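Local coordinates for protein wsv230 (Shrimp white spot syndrome virus, PDB 2GJ2) that is a nonstructural viral protein with a ferredoxin fold and specific metal-binding sites, which hold cadmium ions in the crystal, at residues 8-13 with 53-58; 13-18 with 74-79; 21-26 with 69-74. All coordinates share one frame; numbering follows the deposited sequence.

Contact 1 (8-13 with 53-58); sequences QTDADF and GSTFVL. With CD (cadmium ion), chain E.
A small two-stranded antiparallel sheet, 7-9 against 56-58, lies beside the main sheet of the ferredoxin fold and leads into a cadmium site. T9 and F56 form its hydrogen-bonded pair: T9 N donates to F56 O at 3.3 Å, and F56 N returns a bond to T9 O at 3.0 Å, nearly along the C=O axis. Q8 and V57 form the adjoining non-hydrogen-bonded pair on the exposed face. Past the strand ends, D10 and T55 run side by side, and T55 OG1 donates a very short 2.5 Å bond to D10 OD1, arriving from above the carboxylate plane. F13 approaches the face that carries T9 and F56, its CG in the crowded position between backbone N and carbonyl carbon (chi1 50°). The F13 ring tip, CZ, thereby sits 3.6 Å above the centre of one face of the F56 ring. The centroids are 4.7 Å apart and the planes meet obliquely at 46°. T9 CG2 fills in beside F56 CB. The connection from T9 to F13 is held by T9 OG1 donating to A11 O, whose oxygen lies at the edge of the F13 ring. D12 extends outward and grips cadmium with both oxygens, OD1 at 2.4 Å and OD2 at 2.3 Å; water 1, C49 of the same chain and, from the second subunit, E34 are further ligands. D12 OD1 also accepts from L50 N, which helps to set the carboxylate. Around the aromatic pair, M27 of helix 23-27 touches both rings, V48 and L50 of strand 45-50 pack on F13 and F56 respectively, and T9 rests on P78 of strand 75-78.

Contact 2 (13-18 with 74-79); sequences FLLVGD and LEIQPM
Strand 75-78 forms one edge of the four-stranded antiparallel sheet within this chain and pairs with strand 13-16; the short axes run at 161° to each other. L74 enters just before it, with CD2 meeting L15 CD2 at 4.0 Å on the buried face. E75 and V16 are a hydrogen-bonded pair: E75 N donates to V16 O at 2.6 Å, and V16 N to E75 O at 2.9 Å. Next comes I76, opposite L15, its CG1 anti to the backbone N and its chain extended, so that CD1 reaches obliquely against the CG-CD1 side of the F13 ring in a tight contact. Its CA-H also points at L14 O. Q77 turns back to the face of L14, and its N meets a lone pair of L14 O at 3.0 Å. In return L14 N gives an almost straight bond to Q77 O, 2.7 Å long at 173°, although it comes in above the carbonyl plane. P78 lies opposite F13, whose CB is 3.6 Å from P78 CA. M79 bends at chi2 and chi3 and crosses L14 at about a right angle, closing CE onto L14 CG and CD1. Strand 13-16 lies between 75-78 and 45-50 in the sheet; on the buried face L15 touches Y46 and V48 of the latter, Y23 and M27 of helix 23-27 and L65 of helix 62-69, while I62 lies against both L74 and I76.

Contact 3 (21-26 with 69-74); sequences SRYEEV and TGDSTL
The ring of Y23 points from the first turn of helix 23-27 into the turn that follows helix 62-69, and the other side chains are arranged around it. Its CG lies anti to the carbonyl carbon (chi1 -83°), which brings the hydroxyl to D71 and L74, with T69 along the CD1-CE1 side of the ring. Y23 OH donates to D71 OD2 at 2.7 Å. That oxygen lies at the edge of the ring, near its plane, yet the hydroxyl meets the carboxylate from well above the carboxylate's own plane; the two planes are 37° apart. D71 has CG anti to its backbone N, so OD2 faces the tyrosine while OD1 turns back to its own chain. There OD1 accepts twice, from T73 N at 2.8 Å and, on its syn lone pair, from T73 OG1 at 2.5 Å. With D19 N also bonded to OD2, four donors grip this buried carboxylate, which would favour its charged form and fix its rotation. T69 crosses the ring obliquely, OG1 lying 3.0 Å from Y23 CD1. The same hydroxyl donates to water 2 at 2.7 Å, and R22 N donates to that water at 3.0 Å, so the water joins the start of one helix to the end of the other. The L74 methyl CD2 sits obliquely beside the phenol end, and V26 adds CG1 against T69 CA at 4.2 Å. On the solvent side the extended R22 pairs its NE with E25 OE1 in a salt bridge. The turn itself combines recognised elements: a Schellman motif at G70 ends helix 62-69, D71 makes an Asx turn, and D71 to L74 form a type I beta turn leading into the last strand of the ferredoxin fold.

Overall arrangement
Contact 2 is the middle member: its centre lies 13 Å from that of contact 1 and 11 Å from that of contact 3. It shares F13 with contact 1, and D12 O to M79 N (2.7 Å), a probable hydrogen bond, ties the two together beside the metal. The cadmium that D12 holds lies at the contact 1 end, and the M79 side chain is about 7 Å from a cadmium ion. At the other end contact 2 shares L74 with contact 3, and D18 N probably bonds to T73 OG1 at 3.0 Å. Contacts 1 and 3 do not touch; they lie on opposite sides of the chain's centre, nearest atoms about 7 Å apart.

Contact 1 (8-13 with 53-58)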
loop_
_atom_site.group_PDB
_atom_site.type_symbol
_atom_site.label_atom_id
_atom_site.label_comp_id
_atom_site.label_asym_id
_atom_site.label_seq_id
_atom_site.Cartn_x
_atom_site.Cartn_y
_atom_site.Cartn_z
ATOM N N GLN A 8 -10.979 15.928 1.386
ATOM C CA GLN A 8 -10.838 14.886 0.381
ATOM C C GLN A 8 -9.450 14.806 -0.224
ATOM O O GLN A 8 -8.826 15.829 -0.563
ATOM C CB GLN A 8 -11.841 15.075 -0.753
ATOM C CG GLN A 8 -13.248 14.616 -0.427
ATOM C CD GLN A 8 -14.132 14.517 -1.660
ATOM O OE1 GLN A 8 -15.305 14.149 -1.565
ATOM N NE2 GLN A 8 -13.573 14.844 -2.824
ATOM N N THR A 9 -8.983 13.568 -0.367
ATOM C CA THR A 9 -7.687 13.284 -0.956
ATOM C C THR A 9 -7.806 12.009 -1.768
ATOM O O THR A 9 -8.439 11.053 -1.344
ATOM C CB THR A 9 -6.598 13.105 0.128
ATOM O OG1 THR A 9 -5.342 12.790 -0.488
ATOM C CG2 THR A 9 -6.987 12.000 1.092
ATOM N N ASP A 10 -7.212 12.015 -2.950
ATOM C CA ASP A 10 -7.224 10.850 -3.813
ATOM C C ASP A 10 -5.923 10.094 -3.602
ATOM O O ASP A 10 -5.763 8.967 -4.080
ATOM C CB ASP A 10 -7.320 11.276 -5.274
ATOM C CG ASP A 10 -8.700 11.718 -5.656
ATOM O OD1 ASP A 10 -9.596 10.851 -5.729
ATOM O OD2 ASP A 10 -8.892 12.931 -5.879
ATOM N N ALA A 11 -4.994 10.722 -2.891
ATOM C CA ALA A 11 -3.711 10.101 -2.646
ATOM C C ALA A 11 -3.500 9.604 -1.205
ATOM O O ALA A 11 -4.244 9.956 -0.277
ATOM C CB ALA A 11 -2.632 11.060 -3.005
ATOM N N ASP A 12 -2.481 8.776 -1.027
ATOM C CA ASP A 12 -2.158 8.288 0.302
ATOM C C ASP A 12 -1.908 9.519 1.124
ATOM O O ASP A 12 -1.671 10.586 0.575
ATOM C CB ASP A 12 -0.865 7.462 0.292
ATOM C CG ASP A 12 -0.984 6.206 -0.535
ATOM O OD1 ASP A 12 -2.132 5.821 -0.855
ATOM O OD2 ASP A 12 0.075 5.604 -0.849
ATOM N N PHE A 13 -1.928 9.378 2.436
ATOM C CA PHE A 13 -1.667 10.521 3.264
ATOM C C PHE A 13 -0.964 10.173 4.566
ATOM O O PHE A 13 -0.961 9.027 5.002
ATOM C CB PHE A 13 -2.970 11.313 3.502
ATOM C CG PHE A 13 -4.140 10.486 3.969
ATOM C CD1 PHE A 13 -4.444 10.390 5.333
ATOM C CD2 PHE A 13 -4.986 9.869 3.049
ATOM C CE1 PHE A 13 -5.585 9.696 5.778
ATOM C CE2 PHE A 13 -6.117 9.180 3.475
ATOM C CZ PHE A 13 -6.418 9.093 4.863
ATOM N N GLY A 53 -7.911 3.855 -7.242
ATOM C CA GLY A 53 -9.183 4.380 -7.720
ATOM C C GLY A 53 -10.158 4.926 -6.687
ATOM O O GLY A 53 -11.259 5.370 -7.033
ATOM N N SER A 54 -9.754 4.912 -5.420
ATOM C CA SER A 54 -10.601 5.387 -4.335
ATOM C C SER A 54 -10.332 6.808 -3.877
ATOM O O SER A 54 -9.236 7.347 -4.045
ATOM C CB SER A 54 -10.461 4.466 -3.141
ATOM O OG SER A 54 -10.896 3.170 -3.481
ATOM N N THR A 55 -11.362 7.403 -3.290
ATOM C CA THR A 55 -11.286 8.751 -2.765
ATOM C C THR A 55 -11.599 8.696 -1.263
ATOM O O THR A 55 -12.616 8.132 -0.855
ATOM C CB THR A 55 -12.306 9.679 -3.487
ATOM O OG1 THR A 55 -11.731 10.187 -4.697
ATOM C CG2 THR A 55 -12.710 10.832 -2.599
ATOM N N PHE A 56 -10.712 9.251 -0.445
ATOM C CA PHE A 56 -10.943 9.273 0.995
ATOM C C PHE A 56 -11.712 10.550 1.332
ATOM O O PHE A 56 -11.249 11.650 1.016
ATOM C CB PHE A 56 -9.627 9.269 1.753
ATOM C CG PHE A 56 -9.799 9.351 3.231
ATOM C CD1 PHE A 56 -10.149 8.218 3.962
ATOM C CD2 PHE A 56 -9.657 10.579 3.895
ATOM C CE1 PHE A 56 -10.362 8.297 5.340
ATOM C CE2 PHE A 56 -9.865 10.678 5.273
ATOM C CZ PHE A 56 -10.221 9.536 6.003
ATOM N N VAL A 57 -12.876 10.397 1.974
ATOM C CA VAL A 57 -13.740 11.536 2.320
ATOM C C VAL A 57 -14.220 11.604 3.766
ATOM O O VAL A 57 -14.822 10.659 4.271
ATOM C CB VAL A 57 -15.023 11.560 1.448
ATOM C CG1 VAL A 57 -14.693 11.867 0.016
ATOM C CG2 VAL A 57 -15.717 10.222 1.533
ATOM N N LEU A 58 -13.965 12.747 4.405
ATOM C CA LEU A 58 -14.383 13.031 5.783
ATOM C C LEU A 58 -15.327 14.222 5.643
ATOM O O LEU A 58 -14.889 15.348 5.372
ATOM C CB LEU A 58 -13.190 13.444 6.654
ATOM C CG LEU A 58 -12.160 12.405 7.097
ATOM C CD1 LEU A 58 -10.929 13.119 7.630
ATOM C CD2 LEU A 58 -12.746 11.496 8.158
HETATM CD CD CD E . -1.124 3.759 -1.491
HETATM O O HOH W 1 -1.745 3.013 -3.431
#

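Contact 2 (13-18 with 74-79)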
loop_
_atom_site.group_PDB
_atom_site.type_symbol
_atom_site.label_atom_id
_atom_site.label_comp_id
_atom_site.label_asym_id
_atom_site.label_seq_id
_atom_site.Cartn_x
_atom_site.Cartn_y
_atom_site.Cartn_z
ATOM N N PHE A 13 -1.928 9.378 2.436
ATOM C CA PHE A 13 -1.667 10.521 3.264
ATOM C C PHE A 13 -0.964 10.173 4.566
ATOM O O PHE A 13 -0.961 9.027 5.002
ATOM C CB PHE A 13 -2.970 11.313 3.502
ATOM C CG PHE A 13 -4.140 10.486 3.969
ATOM C CD1 PHE A 13 -4.444 10.390 5.333
ATOM C CD2 PHE A 13 -4.986 9.869 3.049
ATOM C CE1 PHE A 13 -5.585 9.696 5.778
ATOM C CE2 PHE A 13 -6.117 9.180 3.475
ATOM C CZ PHE A 13 -6.418 9.093 4.863
ATOM N N LEU A 14 -0.320 11.168 5.156
ATOM C CA LEU A 14 0.366 10.978 6.421
ATOM C C LEU A 14 -0.539 11.488 7.539
ATOM O O LEU A 14 -1.285 12.464 7.391
ATOM C CB LEU A 14 1.710 11.740 6.442
ATOM C CG LEU A 14 2.777 11.227 5.456
ATOM C CD1 LEU A 14 4.039 12.092 5.531
ATOM C CD2 LEU A 14 3.133 9.781 5.770
ATOM N N LEU A 15 -0.482 10.801 8.660
ATOM C CA LEU A 15 -1.257 11.180 9.816
ATOM C C LEU A 15 -0.201 11.535 10.833
ATOM O O LEU A 15 0.726 10.755 11.050
ATOM C CB LEU A 15 -2.094 9.993 10.300
ATOM C CG LEU A 15 -3.359 9.683 9.490
ATOM C CD1 LEU A 15 -4.182 8.622 10.270
ATOM C CD2 LEU A 15 -4.185 10.969 9.250
ATOM N N VAL A 16 -0.320 12.703 11.443
ATOM C CA VAL A 16 0.665 13.124 12.429
ATOM C C VAL A 16 -0.049 13.702 13.626
ATOM O O VAL A 16 -0.863 14.600 13.474
ATOM C CB VAL A 16 1.597 14.219 11.877
ATOM C CG1 VAL A 16 2.649 14.551 12.891
ATOM C CG2 VAL A 16 2.220 13.764 10.589
ATOM N N GLY A 17 0.283 13.202 14.809
ATOM C CA GLY A 17 -0.347 13.665 16.029
ATOM C C GLY A 17 0.442 13.307 17.283
ATOM O O GLY A 17 1.479 12.658 17.199
ATOM N N ASP A 18 -0.065 13.721 18.441
ATOM C CA ASP A 18 0.600 13.475 19.717
ATOM C C ASP A 18 0.042 12.288 20.519
ATOM O O ASP A 18 0.598 11.898 21.541
ATOM C CB ASP A 18 0.524 14.738 20.563
ATOM C CG ASP A 18 1.487 14.714 21.721
ATOM O OD1 ASP A 18 2.708 14.629 21.460
ATOM O OD2 ASP A 18 1.025 14.780 22.881
ATOM N N LEU A 74 -4.131 15.964 15.890
ATOM C CA LEU A 74 -3.982 15.235 14.623
ATOM C C LEU A 74 -3.880 16.164 13.417
ATOM O O LEU A 74 -4.609 17.135 13.319
ATOM C CB LEU A 74 -5.176 14.275 14.444
ATOM C CG LEU A 74 -5.441 13.344 13.231
ATOM C CD1 LEU A 74 -5.715 14.149 11.957
ATOM C CD2 LEU A 74 -4.254 12.453 13.014
ATOM N N GLU A 75 -2.954 15.866 12.512
ATOM C CA GLU A 75 -2.796 16.634 11.283
ATOM C C GLU A 75 -2.707 15.662 10.122
ATOM O O GLU A 75 -2.283 14.516 10.282
ATOM C CB GLU A 75 -1.514 17.465 11.309
ATOM C CG GLU A 75 -1.478 18.589 12.316
ATOM C CD GLU A 75 -2.266 19.797 11.881
ATOM O OE1 GLU A 75 -2.237 20.141 10.676
ATOM O OE2 GLU A 75 -2.896 20.424 12.751
ATOM N N ILE A 76 -3.129 16.095 8.948
ATOM C CA ILE A 76 -3.017 15.230 7.794
ATOM C C ILE A 76 -2.218 15.902 6.691
ATOM O O ILE A 76 -2.342 17.088 6.452
ATOM C CB ILE A 76 -4.378 14.807 7.202
ATOM C CG1 ILE A 76 -4.127 13.886 6.015
ATOM C CG2 ILE A 76 -5.117 15.990 6.662
ATOM C CD1 ILE A 76 -5.370 13.453 5.293
ATOM N N GLN A 77 -1.399 15.107 6.020
ATOM C CA GLN A 77 -0.570 15.580 4.927
ATOM C C GLN A 77 -0.703 14.587 3.780
ATOM O O GLN A 77 -0.181 13.481 3.852
ATOM C CB GLN A 77 0.900 15.666 5.380
ATOM C CG GLN A 77 1.873 16.132 4.318
ATOM C CD GLN A 77 1.558 17.525 3.799
ATOM O OE1 GLN A 77 1.845 18.529 4.452
ATOM N NE2 GLN A 77 0.961 17.591 2.612
ATOM N N PRO A 78 -1.450 14.957 2.726
ATOM C CA PRO A 78 -1.639 14.086 1.555
ATOM C C PRO A 78 -0.314 13.906 0.824
ATOM O O PRO A 78 0.434 14.862 0.662
ATOM C CB PRO A 78 -2.625 14.864 0.690
ATOM C CG PRO A 78 -3.386 15.670 1.675
ATOM C CD PRO A 78 -2.328 16.138 2.649
ATOM N N MET A 79 -0.015 12.680 0.402
ATOM C CA MET A 79 1.207 12.393 -0.347
ATOM C C MET A 79 1.083 12.898 -1.806
ATOM O O MET A 79 0.029 13.313 -2.244
ATOM C CB MET A 79 1.464 10.887 -0.322
ATOM C CG MET A 79 1.470 10.301 1.090
ATOM S SD MET A 79 3.128 9.977 1.730
ATOM C CE MET A 79 3.614 11.553 2.258
#

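Contact 3 (21-26 with 69-74)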
loop_
_atom_site.group_PDB
_atom_site.type_symbol
_atom_site.label_atom_id
_atom_site.label_comp_id
_atom_site.label_asym_id
_atom_site.label_seq_id
_atom_site.Cartn_x
_atom_site.Cartn_y
_atom_site.Cartn_z
ATOM N N SER A 21 -2.719 6.496 19.502
ATOM C CA SER A 21 -3.179 5.208 20.024
ATOM C C SER A 21 -4.248 4.477 19.234
ATOM O O SER A 21 -4.173 3.267 19.080
ATOM C CB SER A 21 -3.660 5.362 21.476
ATOM O OG SER A 21 -2.570 5.572 22.356
ATOM N N ARG A 22 -5.246 5.203 18.751
ATOM C CA ARG A 22 -6.338 4.592 18.006
ATOM C C ARG A 22 -6.287 4.902 16.496
ATOM O O ARG A 22 -7.270 4.656 15.776
ATOM C CB ARG A 22 -7.667 5.075 18.597
ATOM C CG ARG A 22 -8.898 4.385 18.032
ATOM C CD ARG A 22 -10.198 4.998 18.548
ATOM N NE ARG A 22 -11.366 4.316 17.995
ATOM C CZ ARG A 22 -12.624 4.689 18.202
ATOM N NH1 ARG A 22 -12.891 5.748 18.952
ATOM N NH2 ARG A 22 -13.615 4.000 17.653
ATOM N N TYR A 23 -5.156 5.428 16.012
ATOM C CA TYR A 23 -5.027 5.775 14.587
ATOM C C TYR A 23 -5.206 4.540 13.740
ATOM O O TYR A 23 -5.933 4.553 12.738
ATOM C CB TYR A 23 -3.653 6.361 14.281
ATOM C CG TYR A 23 -3.465 7.834 14.551
ATOM C CD1 TYR A 23 -4.166 8.483 15.567
ATOM C CD2 TYR A 23 -2.515 8.560 13.842
ATOM C CE1 TYR A 23 -3.921 9.813 15.872
ATOM C CE2 TYR A 23 -2.260 9.882 14.132
ATOM C CZ TYR A 23 -2.962 10.512 15.154
ATOM O OH TYR A 23 -2.690 11.831 15.461
ATOM N N GLU A 24 -4.535 3.465 14.142
ATOM C CA GLU A 24 -4.634 2.227 13.398
ATOM C C GLU A 24 -6.064 1.709 13.303
ATOM O O GLU A 24 -6.568 1.520 12.193
ATOM C CB GLU A 24 -3.744 1.143 13.994
ATOM C CG GLU A 24 -4.054 -0.200 13.379
ATOM C CD GLU A 24 -3.060 -1.264 13.731
ATOM O OE1 GLU A 24 -2.670 -1.353 14.921
ATOM O OE2 GLU A 24 -2.684 -2.020 12.810
ATOM N N GLU A 25 -6.736 1.487 14.433
ATOM C CA GLU A 25 -8.092 0.964 14.319
ATOM C C GLU A 25 -9.128 1.910 13.706
ATOM O O GLU A 25 -10.052 1.443 13.029
ATOM C CB GLU A 25 -8.595 0.383 15.651
ATOM C CG GLU A 25 -8.903 1.345 16.771
ATOM C CD GLU A 25 -9.944 0.771 17.736
ATOM O OE1 GLU A 25 -11.152 0.806 17.400
ATOM O OE2 GLU A 25 -9.560 0.271 18.819
ATOM N N VAL A 26 -8.994 3.223 13.892
ATOM C CA VAL A 26 -9.979 4.118 13.279
ATOM C C VAL A 26 -9.815 4.172 11.755
ATOM O O VAL A 26 -10.807 4.270 11.021
ATOM C CB VAL A 26 -9.910 5.576 13.817
ATOM C CG1 VAL A 26 -10.449 5.657 15.225
ATOM C CG2 VAL A 26 -8.507 6.051 13.807
ATOM N N THR A 69 -10.518 9.848 16.393
ATOM C CA THR A 69 -9.270 9.344 16.941
ATOM C C THR A 69 -9.027 9.728 18.395
ATOM O O THR A 69 -8.258 9.076 19.100
ATOM C CB THR A 69 -8.076 9.814 16.093
ATOM O OG1 THR A 69 -6.885 9.187 16.579
ATOM C CG2 THR A 69 -7.906 11.318 16.174
ATOM N N GLY A 70 -9.689 10.786 18.855
ATOM C CA GLY A 70 -9.493 11.219 20.223
ATOM C C GLY A 70 -8.158 11.912 20.283
ATOM O O GLY A 70 -7.412 11.768 21.249
ATOM N N ASP A 71 -7.842 12.657 19.228
ATOM C CA ASP A 71 -6.575 13.387 19.173
ATOM C C ASP A 71 -6.830 14.721 18.486
ATOM O O ASP A 71 -6.919 14.792 17.261
ATOM C CB ASP A 71 -5.524 12.598 18.394
ATOM C CG ASP A 71 -4.167 13.263 18.421
ATOM O OD1 ASP A 71 -4.097 14.456 18.822
ATOM O OD2 ASP A 71 -3.174 12.600 18.042
ATOM N N SER A 72 -6.956 15.772 19.288
ATOM C CA SER A 72 -7.248 17.104 18.776
ATOM C C SER A 72 -6.043 17.755 18.108
ATOM O O SER A 72 -6.175 18.822 17.523
ATOM C CB SER A 72 -7.755 18.005 19.908
ATOM O OG SER A 72 -6.714 18.345 20.828
ATOM N N THR A 73 -4.879 17.112 18.202
ATOM C CA THR A 73 -3.650 17.636 17.598
ATOM C C THR A 73 -3.391 17.016 16.224
ATOM O O THR A 73 -2.533 17.486 15.492
ATOM C CB THR A 73 -2.386 17.332 18.477
ATOM O OG1 THR A 73 -2.138 15.926 18.480
ATOM C CG2 THR A 73 -2.582 17.785 19.929
ATOM N N LEU A 74 -4.131 15.964 15.890
ATOM C CA LEU A 74 -3.982 15.235 14.623
ATOM C C LEU A 74 -3.880 16.164 13.417
ATOM O O LEU A 74 -4.609 17.135 13.319
ATOM C CB LEU A 74 -5.176 14.275 14.444
ATOM C CG LEU A 74 -5.441 13.344 13.231
ATOM C CD1 LEU A 74 -5.715 14.149 11.957
ATOM C CD2 LEU A 74 -4.254 12.453 13.014
HETATM O O HOH W 2 -5.430 8.157 18.665
#